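Local coordinates for tetratricopeptide repeat protein (Parabacteroides merdae ATCC 43184, PDB 4R7S), which is of unknown function but is built from tetratricopeptide repeats, a helical scaffold that commonly mediates protein-protein interactions, at residues A[84-89]-A[96-101]; A[89-94]-A[119-124]. All coordinates share one frame; numbering follows the deposited sequence.

Interaction 1: A[84-89]-A[96-101]; sequences LYTELG and NDYNTL
The ring of Y85 meets the carboxylate of D97 at its edge: OD2 of D97 lies near the ring plane, 3.5 Å from CE2 of Y85, with CD2 the next atom along that edge. One face of the ring lies under the methylenes of K93, and L61 of helix 57-68 also touches this tyrosine. The second ring, Y98, receives T86 at its edge, OG1 of T86 standing 4.4 Å from CE2 of Y98, while A111, C114 and L118 of helix 109-121 also press on this tyrosine. These contacts lie between the two antiparallel helices of a hairpin in this tetratricopeptide-repeat protein, in which helix 75-87 turns back into helix 91-104. The backbones stay well apart, 9.0 Å between CA of Y85 and CA of D97 at their nearest, so the contact is made by side chains, chiefly the Y85 ring and the D97 carboxylate.

Ring and carboxylate planes are inclined by 45°, and the two side chains cross at about a right angle. Both chi1 values are -85°, which sets each CG anti to its own carbonyl carbon and turns the two groups into the same space. Electropositive ring-edge hydrogens probably suit the carboxylate oxygen, whose sister OD1 forms a salt bridge with R81; the arginine thus helps to fix the carboxylate that borders the tyrosine.

Toward the more open side, water completes the link. It lies 2.8 Å from OG1 of T86 and 2.8 Å from OH of Y98, while the same threonine oxygen hydrogen-bonds to the carbonyl of A82. Within helix 91-104, N96 O accepts two bonds from T100, OG1 at 3.0 Å and N at 2.9 Å arriving from opposite faces of the carbonyl plane.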
loop_
_atom_site.group_PDB
_atom_site.type_symbol
_atom_site.label_atom_id
_atom_site.label_comp_id
_atom_site.label_asym_id
_atom_site.label_seq_id
_atom_site.Cartn_x
_atom_site.Cartn_y
_atom_site.Cartn_z
ATOM N N LEU A 84 3.633 -8.364 -0.571
ATOM C CA LEU A 84 3.438 -8.899 -1.906
ATOM C C LEU A 84 2.052 -9.564 -2.017
ATOM O O LEU A 84 1.370 -9.350 -3.018
ATOM C CB LEU A 84 4.565 -9.876 -2.290
ATOM C CG LEU A 84 4.455 -10.545 -3.670
ATOM C CD1 LEU A 84 4.470 -9.531 -4.802
ATOM C CD2 LEU A 84 5.549 -11.526 -3.861
ATOM N N TYR A 85 1.625 -10.328 -0.982
ATOM C CA TYR A 85 0.312 -10.977 -0.953
ATOM C C TYR A 85 -0.807 -9.953 -1.092
ATOM O O TYR A 85 -1.773 -10.195 -1.807
ATOM C CB TYR A 85 0.122 -11.792 0.336
ATOM C CG TYR A 85 0.682 -13.199 0.294
ATOM C CD1 TYR A 85 0.522 -14.001 -0.832
ATOM C CD2 TYR A 85 1.328 -13.747 1.398
ATOM C CE1 TYR A 85 1.012 -15.307 -0.867
ATOM C CE2 TYR A 85 1.797 -15.062 1.384
ATOM C CZ TYR A 85 1.639 -15.838 0.246
ATOM O OH TYR A 85 2.108 -17.126 0.204
ATOM N N THR A 86 -0.653 -8.796 -0.426
ATOM C CA THR A 86 -1.588 -7.685 -0.443
ATOM C C THR A 86 -1.717 -7.168 -1.881
ATOM O O THR A 86 -2.843 -6.982 -2.354
ATOM C CB THR A 86 -1.148 -6.605 0.566
ATOM O OG1 THR A 86 -1.228 -7.159 1.881
ATOM C CG2 THR A 86 -2.039 -5.364 0.526
ATOM N N GLU A 87 -0.569 -7.000 -2.581
ATOM C CA GLU A 87 -0.496 -6.539 -3.967
ATOM C C GLU A 87 -1.166 -7.561 -4.908
ATOM O O GLU A 87 -1.761 -7.165 -5.913
ATOM C CB GLU A 87 0.967 -6.292 -4.361
ATOM C CG GLU A 87 1.111 -5.372 -5.560
ATOM C CD GLU A 87 2.500 -5.182 -6.135
ATOM O OE1 GLU A 87 3.484 -5.252 -5.366
ATOM O OE2 GLU A 87 2.598 -4.887 -7.349
ATOM N N LEU A 88 -1.100 -8.867 -4.561
ATOM C CA LEU A 88 -1.729 -9.932 -5.339
ATOM C C LEU A 88 -3.204 -10.125 -4.944
ATOM O O LEU A 88 -3.883 -10.976 -5.529
ATOM C CB LEU A 88 -0.986 -11.261 -5.164
ATOM C CG LEU A 88 0.438 -11.382 -5.681
ATOM C CD1 LEU A 88 1.090 -12.663 -5.142
ATOM C CD2 LEU A 88 0.478 -11.386 -7.200
ATOM N N GLY A 89 -3.676 -9.368 -3.950
ATOM C CA GLY A 89 -5.049 -9.468 -3.450
ATOM C C GLY A 89 -5.323 -10.733 -2.643
ATOM O O GLY A 89 -6.488 -11.085 -2.412
ATOM N N ASN A 96 -2.166 -13.761 7.454
ATOM C CA ASN A 96 -1.474 -14.876 8.107
ATOM C C ASN A 96 0.037 -14.568 8.339
ATOM O O ASN A 96 0.573 -14.919 9.400
ATOM C CB ASN A 96 -1.647 -16.174 7.301
ATOM C CG ASN A 96 -0.837 -17.347 7.824
ATOM O OD1 ASN A 96 -0.931 -17.731 9.004
ATOM N ND2 ASN A 96 0.015 -17.915 6.965
ATOM N N ASP A 97 0.711 -13.922 7.357
ATOM C CA ASP A 97 2.126 -13.551 7.501
ATOM C C ASP A 97 2.311 -12.432 8.565
ATOM O O ASP A 97 3.276 -12.510 9.346
ATOM C CB ASP A 97 2.734 -13.143 6.155
ATOM C CG ASP A 97 3.245 -14.294 5.296
ATOM O OD1 ASP A 97 3.192 -15.464 5.758
ATOM O OD2 ASP A 97 3.694 -14.028 4.169
ATOM N N TYR A 98 1.360 -11.436 8.635
ATOM C CA TYR A 98 1.402 -10.385 9.665
ATOM C C TYR A 98 1.124 -11.021 11.019
ATOM O O TYR A 98 1.717 -10.620 12.019
ATOM C CB TYR A 98 0.418 -9.220 9.389
ATOM C CG TYR A 98 0.809 -8.367 8.195
ATOM C CD1 TYR A 98 2.055 -7.737 8.139
ATOM C CD2 TYR A 98 -0.073 -8.165 7.136
ATOM C CE1 TYR A 98 2.437 -6.982 7.031
ATOM C CE2 TYR A 98 0.287 -7.391 6.033
ATOM C CZ TYR A 98 1.552 -6.815 5.978
ATOM O OH TYR A 98 1.951 -6.067 4.896
ATOM N N ASN A 99 0.278 -12.056 11.044
ATOM C CA ASN A 99 -0.017 -12.767 12.282
ATOM C C ASN A 99 1.214 -13.510 12.778
ATOM O O ASN A 99 1.535 -13.423 13.958
ATOM C CB ASN A 99 -1.180 -13.713 12.098
ATOM C CG ASN A 99 -2.506 -13.013 12.041
ATOM O OD1 ASN A 99 -2.643 -11.796 12.330
ATOM N ND2 ASN A 99 -3.520 -13.793 11.683
ATOM N N THR A 100 1.936 -14.169 11.876
ATOM C CA THR A 100 3.192 -14.842 12.214
ATOM C C THR A 100 4.160 -13.782 12.754
ATOM O O THR A 100 4.715 -13.934 13.850
ATOM C CB THR A 100 3.771 -15.596 10.977
ATOM O OG1 THR A 100 2.829 -16.564 10.510
ATOM C CG2 THR A 100 5.113 -16.275 11.272
ATOM N N LEU A 101 4.326 -12.696 11.991
ATOM C CA LEU A 101 5.213 -11.599 12.359
ATOM C C LEU A 101 4.872 -11.020 13.742
ATOM O O LEU A 101 5.752 -10.964 14.597
ATOM C CB LEU A 101 5.149 -10.489 11.286
ATOM C CG LEU A 101 6.378 -9.668 11.103
ATOM C CD1 LEU A 101 6.330 -8.966 9.777
ATOM C CD2 LEU A 101 6.521 -8.656 12.198
HETATM O O HOH W 1 -0.174 -5.088 3.442
#

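Interaction 2: A[89-94]-A[119-124]; sequences GETEKA and YIQLQN
L122 and T91 reach toward each other tip to tip where the end of helix 109-121 passes the start of helix 91-104, two neighbouring helices of the tetratricopeptide-repeat stack. CB of L122 stands back from the other segment, and the touching begins one atom farther out: CG lies 3.8 Å from CG2 of T91. The two methyls then divide the surface they meet. CD2 approaches the same threonine methyl at 3.8 Å and comes equally close to OE2 of E92, whereas CD1 borders that carboxylate oxygen and lies slightly farther from T91. The leucine CG is anti to the carbonyl carbon (chi1 -74°), which directs the fork at the threonine. E92 arrives by a different route, its chain bent at chi2 (-57°) so that its carboxylate is brought round to L122, the two side chains crossing at a slant.

T91 has a second, polar branch. Its OG1 comes within 3.7 Å of NE2 of Q121, reached by a glutamine chain that is fully extended beyond CG. A water spans the pair, 3.1 Å from OG1 of T91, and accepts a weak bond from NE2 of Q121.

Backbone turns fix where these side chains start. The helix carrying L122 ends in a Schellman motif in which N of N124 bonds to O of Y119 at 2.7 Å, and E90 occupies the N-cap before T91. With a serine in place of L122, the methyl of T91 would probably lose its nonpolar partner and a gap would open beside the E92 carboxylate. Chemically, threonine is used here as a two-sided residue: its methyl serves van der Waals packing and its hydroxyl a loose hydration link, consistent with a modest, partly solvated contact at the protein surface.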
loop_
_atom_site.group_PDB
_atom_site.type_symbol
_atom_site.label_atom_id
_atom_site.label_comp_id
_atom_site.label_asym_id
_atom_site.label_seq_id
_atom_site.Cartn_x
_atom_site.Cartn_y
_atom_site.Cartn_z
ATOM N N GLY A 89 -3.676 -9.368 -3.950
ATOM C CA GLY A 89 -5.049 -9.468 -3.450
ATOM C C GLY A 89 -5.323 -10.733 -2.643
ATOM O O GLY A 89 -6.488 -11.085 -2.412
ATOM N N GLU A 90 -4.242 -11.439 -2.226
ATOM C CA GLU A 90 -4.263 -12.633 -1.388
ATOM C C GLU A 90 -4.308 -12.175 0.087
ATOM O O GLU A 90 -3.318 -12.283 0.825
ATOM C CB GLU A 90 -3.037 -13.516 -1.699
ATOM C CG GLU A 90 -3.187 -14.351 -2.957
ATOM C CD GLU A 90 -4.231 -15.441 -2.813
ATOM O OE1 GLU A 90 -3.926 -16.479 -2.181
ATOM O OE2 GLU A 90 -5.377 -15.225 -3.269
ATOM N N THR A 91 -5.467 -11.614 0.479
ATOM C CA THR A 91 -5.732 -10.996 1.773
ATOM C C THR A 91 -5.555 -11.966 2.948
ATOM O O THR A 91 -4.941 -11.576 3.941
ATOM C CB THR A 91 -7.124 -10.338 1.772
ATOM O OG1 THR A 91 -7.188 -9.435 0.669
ATOM C CG2 THR A 91 -7.393 -9.534 3.033
ATOM N N GLU A 92 -6.068 -13.195 2.859
ATOM C CA GLU A 92 -5.931 -14.119 3.991
ATOM C C GLU A 92 -4.468 -14.513 4.197
ATOM O O GLU A 92 -3.994 -14.563 5.338
ATOM C CB GLU A 92 -6.822 -15.366 3.829
ATOM C CG GLU A 92 -8.323 -15.067 3.840
ATOM C CD GLU A 92 -8.920 -14.352 5.047
ATOM O OE1 GLU A 92 -8.728 -14.835 6.190
ATOM O OE2 GLU A 92 -9.628 -13.338 4.840
ATOM N N LYS A 93 -3.744 -14.711 3.080
ATOM C CA LYS A 93 -2.332 -15.072 3.087
ATOM C C LYS A 93 -1.468 -13.916 3.646
ATOM O O LYS A 93 -0.558 -14.177 4.437
ATOM C CB LYS A 93 -1.881 -15.498 1.683
ATOM C CG LYS A 93 -2.261 -16.937 1.373
ATOM C CD LYS A 93 -1.640 -17.450 0.099
ATOM C CE LYS A 93 -2.007 -18.892 -0.151
ATOM N NZ LYS A 93 -3.328 -19.014 -0.813
ATOM N N ALA A 94 -1.801 -12.657 3.303
ATOM C CA ALA A 94 -1.076 -11.489 3.799
ATOM C C ALA A 94 -1.244 -11.370 5.297
ATOM O O ALA A 94 -0.253 -11.230 6.011
ATOM C CB ALA A 94 -1.571 -10.230 3.106
ATOM N N TYR A 119 -7.516 -5.305 8.229
ATOM C CA TYR A 119 -8.663 -5.542 9.082
ATOM C C TYR A 119 -9.808 -4.581 8.705
ATOM O O TYR A 119 -10.978 -4.981 8.764
ATOM C CB TYR A 119 -8.285 -5.405 10.570
ATOM C CG TYR A 119 -7.677 -6.641 11.211
ATOM C CD1 TYR A 119 -8.145 -7.919 10.899
ATOM C CD2 TYR A 119 -6.696 -6.529 12.196
ATOM C CE1 TYR A 119 -7.624 -9.055 11.523
ATOM C CE2 TYR A 119 -6.170 -7.656 12.825
ATOM C CZ TYR A 119 -6.633 -8.920 12.483
ATOM O OH TYR A 119 -6.131 -10.033 13.110
ATOM N N ILE A 120 -9.473 -3.333 8.278
ATOM C CA ILE A 120 -10.482 -2.357 7.856
ATOM C C ILE A 120 -11.164 -2.928 6.609
ATOM O O ILE A 120 -12.385 -3.074 6.590
ATOM C CB ILE A 120 -9.902 -0.934 7.625
ATOM C CG1 ILE A 120 -9.533 -0.241 8.941
ATOM C CG2 ILE A 120 -10.876 -0.066 6.818
ATOM C CD1 ILE A 120 -8.656 1.024 8.751
ATOM N N GLN A 121 -10.357 -3.311 5.616
ATOM C CA GLN A 121 -10.784 -3.890 4.348
ATOM C C GLN A 121 -11.626 -5.141 4.566
ATOM O O GLN A 121 -12.572 -5.354 3.817
ATOM C CB GLN A 121 -9.556 -4.203 3.498
ATOM C CG GLN A 121 -9.827 -4.814 2.131
ATOM C CD GLN A 121 -8.556 -5.105 1.370
ATOM O OE1 GLN A 121 -7.489 -4.507 1.598
ATOM N NE2 GLN A 121 -8.654 -6.021 0.424
ATOM N N LEU A 122 -11.322 -5.933 5.606
ATOM C CA LEU A 122 -12.058 -7.166 5.907
ATOM C C LEU A 122 -13.262 -6.922 6.820
ATOM O O LEU A 122 -13.807 -7.900 7.348
ATOM C CB LEU A 122 -11.134 -8.207 6.549
ATOM C CG LEU A 122 -10.125 -8.922 5.626
ATOM C CD1 LEU A 122 -9.231 -9.863 6.431
ATOM C CD2 LEU A 122 -10.825 -9.741 4.550
ATOM N N GLN A 123 -13.665 -5.622 7.013
ATOM C CA GLN A 123 -14.807 -5.192 7.847
ATOM C C GLN A 123 -14.581 -5.598 9.329
ATOM O O GLN A 123 -15.518 -5.607 10.124
ATOM C CB GLN A 123 -16.141 -5.771 7.292
ATOM C CG GLN A 123 -17.362 -4.858 7.426
ATOM C CD GLN A 123 -18.700 -5.516 7.124
ATOM O OE1 GLN A 123 -18.791 -6.652 6.623
ATOM N NE2 GLN A 123 -19.778 -4.797 7.429
ATOM N N ASN A 124 -13.332 -5.913 9.710
ATOM C CA ASN A 124 -12.997 -6.303 11.090
ATOM C C ASN A 124 -12.435 -5.081 11.887
ATOM O O ASN A 124 -11.236 -4.995 12.195
ATOM C CB ASN A 124 -12.007 -7.460 11.070
ATOM C CG ASN A 124 -12.066 -8.302 12.306
ATOM O OD1 ASN A 124 -12.333 -7.820 13.430
ATOM N ND2 ASN A 124 -11.825 -9.591 12.108
HETATM O O HOH W 2 -5.556 -7.005 -0.480
#

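Interactions 1 and 2 show one helix of a repeat stack packing against both its chain neighbours. Their centres are 9 Å apart, on the same side of the chain's centre, and both use helix 91-104: interaction 1 sets it against helix 75-87, interaction 2 against helix 109-121. The segments alternate along the chain, 84-89 and 89-94 meeting at G89, followed by 96-101 and then 119-124. At the shared turn, Y85 O and E90 N are 2.8 Å apart, a probable hydrogen bond. A buried hairpin contact thus continues into a more exposed helix-end contact, joining three successive helices of the tetratricopeptide-repeat fold.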